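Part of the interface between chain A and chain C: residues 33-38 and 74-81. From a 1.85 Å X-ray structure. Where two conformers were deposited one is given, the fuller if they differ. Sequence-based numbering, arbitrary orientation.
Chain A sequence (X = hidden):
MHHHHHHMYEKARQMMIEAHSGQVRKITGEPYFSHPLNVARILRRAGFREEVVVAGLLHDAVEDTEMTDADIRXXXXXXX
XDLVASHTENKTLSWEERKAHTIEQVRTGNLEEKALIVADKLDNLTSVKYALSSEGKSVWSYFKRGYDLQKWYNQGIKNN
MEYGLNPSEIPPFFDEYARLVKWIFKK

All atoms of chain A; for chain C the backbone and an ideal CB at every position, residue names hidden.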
ATOM      1  N   PHE A  33       6.204 -10.772  -5.853  1.00 28.21           N
ATOM      2  CA  PHE A  33       5.713 -12.017  -5.232  1.00 30.92           C
ATOM      3  C   PHE A  33       4.626 -11.766  -4.205  1.00 31.61           C
ATOM      4  O   PHE A  33       4.576 -12.373  -3.148  1.00 32.63           O
ATOM      5  CB  PHE A  33       6.884 -12.810  -4.661  1.00 32.81           C
ATOM      6  CG  PHE A  33       7.915 -13.105  -5.689  1.00 33.70           C
ATOM      7  CD1 PHE A  33       7.745 -14.166  -6.557  1.00 34.73           C
ATOM      8  CD2 PHE A  33       9.000 -12.260  -5.865  1.00 33.81           C
ATOM      9  CE1 PHE A  33       8.675 -14.416  -7.554  1.00 35.69           C
ATOM     10  CE2 PHE A  33       9.923 -12.496  -6.868  1.00 34.28           C
ATOM     11  CZ  PHE A  33       9.764 -13.575  -7.711  1.00 35.45           C
ATOM     12  N   SER A  34       3.758 -10.837  -4.573  1.00 31.14           N
ATOM     13  CA  SER A  34       2.657 -10.388  -3.762  1.00 32.06           C
ATOM     14  C   SER A  34       1.697  -9.686  -4.709  1.00 28.94           C
ATOM     15  O   SER A  34       2.103  -8.788  -5.429  1.00 27.72           O
ATOM     16  CB  SER A  34       3.179  -9.404  -2.721  1.00 34.62           C
ATOM     17  OG  SER A  34       2.135  -8.719  -2.085  1.00 38.20           O
ATOM     18  N   HIS A  35       0.443 -10.107  -4.719  1.00 27.66           N
ATOM     19  CA  HIS A  35      -0.568  -9.520  -5.591  1.00 27.05           C
ATOM     20  C   HIS A  35      -0.721  -8.000  -5.370  1.00 25.87           C
ATOM     21  O   HIS A  35      -0.640  -7.256  -6.326  1.00 25.35           O
ATOM     22  CB  HIS A  35      -1.902 -10.285  -5.435  1.00 28.45           C
ATOM     23  CG  HIS A  35      -3.021  -9.743  -6.266  1.00 28.79           C
ATOM     24  ND1 HIS A  35      -3.052  -9.867  -7.637  1.00 28.71           N
ATOM     25  CD2 HIS A  35      -4.165  -9.104  -5.921  1.00 28.50           C
ATOM     26  CE1 HIS A  35      -4.160  -9.317  -8.104  1.00 28.45           C
ATOM     27  NE2 HIS A  35      -4.848  -8.838  -7.083  1.00 28.77           N
ATOM     28  N   PRO A  36      -0.874  -7.536  -4.111  1.00 25.45           N
ATOM     29  CA  PRO A  36      -1.024  -6.077  -3.905  1.00 24.32           C
ATOM     30  C   PRO A  36       0.169  -5.254  -4.394  1.00 22.87           C
ATOM     31  O   PRO A  36      -0.042  -4.196  -4.975  1.00 23.11           O
ATOM     32  CB  PRO A  36      -1.159  -5.946  -2.390  1.00 25.46           C
ATOM     33  CG  PRO A  36      -1.680  -7.264  -1.933  1.00 26.52           C
ATOM     34  CD  PRO A  36      -1.027  -8.274  -2.836  1.00 26.92           C
ATOM     35  N   LEU A  37       1.399  -5.710  -4.142  1.00 21.65           N
ATOM     36  CA  LEU A  37       2.579  -4.996  -4.592  0.50 21.38           C
ATOM     37  C   LEU A  37       2.663  -4.970  -6.117  1.00 20.31           C
ATOM     38  O   LEU A  37       3.021  -3.964  -6.699  1.00 18.47           O
ATOM     39  CB  LEU A  37       3.840  -5.587  -3.957  0.50 22.40           C
ATOM     40  CG  LEU A  37       4.081  -5.210  -2.486  0.50 23.42           C
ATOM     41  CD1 LEU A  37       4.473  -3.757  -2.403  0.50 23.51           C
ATOM     42  CD2 LEU A  37       2.896  -5.450  -1.580  0.50 24.16           C
ATOM     43  N   ASN A  38       2.341  -6.099  -6.757  1.00 19.36           N
ATOM     44  CA  ASN A  38       2.365  -6.150  -8.228  1.00 19.00           C
ATOM     45  C   ASN A  38       1.287  -5.294  -8.880  1.00 17.99           C
ATOM     46  O   ASN A  38       1.520  -4.687  -9.925  1.00 18.70           O
ATOM     47  CB  ASN A  38       2.229  -7.612  -8.765  1.00 19.56           C
ATOM     48  CG  ASN A  38       3.485  -8.458  -8.573  1.00 21.03           C
ATOM     49  OD1 ASN A  38       4.555  -7.976  -8.215  1.00 21.14           O
ATOM     50  ND2 ASN A  38       3.356  -9.778  -8.873  1.00 21.91           N
TER
ATOM     51  N   UNK C  74       0.488 -12.841   4.872  1.00 38.89           N
ATOM     52  CA  UNK C  74      -0.323 -13.522   3.838  1.00 39.00           C
ATOM     53  C   UNK C  74      -0.841 -12.556   2.765  1.00 37.92           C
ATOM     54  O   UNK C  74      -1.011 -12.942   1.611  1.00 38.77           O
ATOM     55  CB  UNK C  74      -1.509 -14.235   4.491  1.00 39.00           C
ATOM     56  N   UNK C  75      -1.055 -11.296   3.132  1.00 35.13           N
ATOM     57  CA  UNK C  75      -1.590 -10.332   2.189  1.00 34.32           C
ATOM     58  C   UNK C  75      -0.488  -9.624   1.380  1.00 31.84           C
ATOM     59  O   UNK C  75      -0.556  -9.576   0.168  1.00 29.57           O
ATOM     60  CB  UNK C  75      -2.433  -9.298   2.938  1.00 34.32           C
ATOM     61  N   UNK C  76       0.522  -9.116   2.071  1.00 30.65           N
ATOM     62  CA  UNK C  76       1.558  -8.320   1.455  1.00 31.05           C
ATOM     63  C   UNK C  76       2.918  -8.972   1.201  1.00 33.27           C
ATOM     64  O   UNK C  76       3.770  -8.360   0.533  1.00 33.35           O
ATOM     65  CB  UNK C  76       1.780  -7.087   2.333  1.00 31.05           C
ATOM     66  N   UNK C  77       3.136 -10.178   1.728  1.00 34.88           N
ATOM     67  CA  UNK C  77       4.400 -10.872   1.537  1.00 36.80           C
ATOM     68  C   UNK C  77       5.338 -10.786   2.726  1.00 38.04           C
ATOM     69  O   UNK C  77       5.179  -9.932   3.605  1.00 37.25           O
ATOM     70  CB  UNK C  77       5.107 -10.313   0.300  1.00 36.80           C
ATOM     71  N   UNK C  78       6.336 -11.675   2.734  1.00 41.18           N
ATOM     72  CA  UNK C  78       7.342 -11.738   3.815  1.00 42.05           C
ATOM     73  C   UNK C  78       8.187 -10.474   3.981  1.00 38.33           C
ATOM     74  O   UNK C  78       8.443 -10.057   5.101  1.00 38.38           O
ATOM     75  CB  UNK C  78       8.281 -12.919   3.561  1.00 42.05           C
ATOM     76  N   UNK C  79       8.653  -9.890   2.879  1.00 37.47           N
ATOM     77  CA  UNK C  79       9.509  -8.685   2.951  1.00 35.20           C
ATOM     78  C   UNK C  79       8.810  -7.521   3.672  1.00 32.18           C
ATOM     79  O   UNK C  79       9.378  -6.896   4.557  1.00 32.28           O
ATOM     80  CB  UNK C  79       9.912  -8.245   1.542  1.00 35.20           C
ATOM     81  N   UNK C  80       7.573  -7.243   3.298  1.00 31.39           N
ATOM     82  CA  UNK C  80       6.779  -6.190   3.949  1.00 30.39           C
ATOM     83  C   UNK C  80       6.558  -6.532   5.427  1.00 31.67           C
ATOM     84  O   UNK C  80       6.789  -5.701   6.316  1.00 29.52           O
ATOM     85  CB  UNK C  80       5.436  -6.010   3.239  1.00 30.39           C
ATOM     86  N   UNK C  81       6.133  -7.774   5.677  1.00 32.54           N
ATOM     87  CA  UNK C  81       5.862  -8.243   7.034  1.00 34.33           C
ATOM     88  C   UNK C  81       7.055  -8.064   7.988  1.00 35.44           C
ATOM     89  O   UNK C  81       6.891  -7.598   9.121  1.00 34.35           O
ATOM     90  CB  UNK C  81       5.460  -9.719   6.991  1.00 34.33           C
TER

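Position 74 lies in a helix, and nothing of the chain A stretch comes within 5.5 Å of its ideal CB. This contact sets no demand there, and many helix-compatible side chains would do. The deposited residue is Ala C74.

At position 75, still helical, CA-to-CB runs sideways to chain A, and the ideal CB sits 5.3 Å from Pro A36 CG. A short side chain with a methyl to lay against the proline ring would suit: threonine, valine or isoleucine. It is Thr C75, chi1 m, its CG2 4.2 Å from Pro A36 CG. Its OG1 is hydrogen-bonded elsewhere in the structure. The backbone comes closer than the side chain, with Thr C75 O 3.3 Å from Pro A36 CD.

Position 76 again points sideways, but over a largely apolar patch: its ideal CB is 4.4 Å from Leu A37 CD2 and 5.5 Å from Pro A36 CG, with Ser A34 OG at 4.7 Å. Leucine, methionine, isoleucine or phenylalanine could all cover these carbons. Phe C76, chi1 m, does so with a ring. Its CD1 lies 3.9 Å from Pro A36 CB and 4.0 Å from Leu A37 CD2, the leucine methyl meeting the ring at its edge. The backbone adds a polar contact whatever the side chain: Ser A34 OG donates a weak hydrogen bond of 3.1 Å to Phe C76 O.

Position 77 is the first after the helix to leave helical phi/psi, at 101°/163° with positive phi. An ideal CB would point toward chain A, 3.7 Å from Ser A34 CB and 4.1 Å from Phe A33 O. At these angles it would also jam against the carbonyl O of the preceding residue, which by itself calls for glycine. Gly C77 fills the place; its CA lies 5.6 Å from Ser A34 CA, the nearest CA pair across the stretches. It serves as N-cap residue of the next helix, just as Ser A34 does in chain A.

Positions 78 and 79 open that helix with their ideal CB atoms beyond 5.5 Å of the chain A stretch, so polar or charged residues are as acceptable as any. They are Asp C78 and Glu C79, neither of which touches the stretch.

Position 80 turns back toward chain A, its ideal CB 5.5 Å from Leu A37 CD2. The gap favors a modest apolar side chain such as valine, isoleucine or leucine. Val C80, chi1 t, brings CG2 to 4.4 Å from Leu A37 CD2, a light contact.

Position 81 is out of reach and unconstrained here; Ala C81 occupies it, its N hydrogen-bonded to Gly C77 O at 3.1 Å.

Chain C (74-81) ATFGDEVA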
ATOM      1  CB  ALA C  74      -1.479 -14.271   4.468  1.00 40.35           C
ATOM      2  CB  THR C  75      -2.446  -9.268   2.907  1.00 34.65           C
ATOM      3  OG1 THR C  75      -3.468  -9.912   3.673  1.00 37.37           O
ATOM      4  CG2 THR C  75      -3.118  -8.343   1.898  1.00 34.93           C
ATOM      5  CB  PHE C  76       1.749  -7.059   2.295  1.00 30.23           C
ATOM      6  CG  PHE C  76       0.516  -6.246   2.402  1.00 29.81           C
ATOM      7  CD1 PHE C  76       0.081  -5.491   1.316  1.00 29.58           C
ATOM      8  CD2 PHE C  76      -0.224  -6.231   3.567  1.00 30.82           C
ATOM      9  CE1 PHE C  76      -1.076  -4.735   1.409  1.00 30.22           C
ATOM     10  CE2 PHE C  76      -1.383  -5.456   3.668  1.00 31.04           C
ATOM     11  CZ  PHE C  76      -1.808  -4.710   2.586  1.00 30.04           C
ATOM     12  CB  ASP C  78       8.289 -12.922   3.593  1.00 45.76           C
ATOM     13  CG  ASP C  78       7.583 -14.268   3.684  1.00 50.70           C
ATOM     14  OD1 ASP C  78       6.864 -14.515   4.679  1.00 53.90           O
ATOM     15  OD2 ASP C  78       7.774 -15.095   2.772  1.00 55.48           O
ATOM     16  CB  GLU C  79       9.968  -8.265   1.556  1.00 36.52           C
ATOM     17  CG  GLU C  79      10.942  -9.218   0.865  1.00 39.83           C
ATOM     18  CD  GLU C  79      12.302  -9.276   1.546  1.00 42.32           C
ATOM     19  OE1 GLU C  79      12.923  -8.215   1.790  1.00 42.72           O
ATOM     20  OE2 GLU C  79      12.754 -10.393   1.825  1.00 49.08           O
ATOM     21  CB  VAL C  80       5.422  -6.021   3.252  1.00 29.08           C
ATOM     22  CG1 VAL C  80       4.500  -5.089   4.036  1.00 28.36           C
ATOM     23  CG2 VAL C  80       5.628  -5.513   1.839  1.00 28.46           C
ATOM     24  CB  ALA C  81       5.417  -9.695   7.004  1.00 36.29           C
TER
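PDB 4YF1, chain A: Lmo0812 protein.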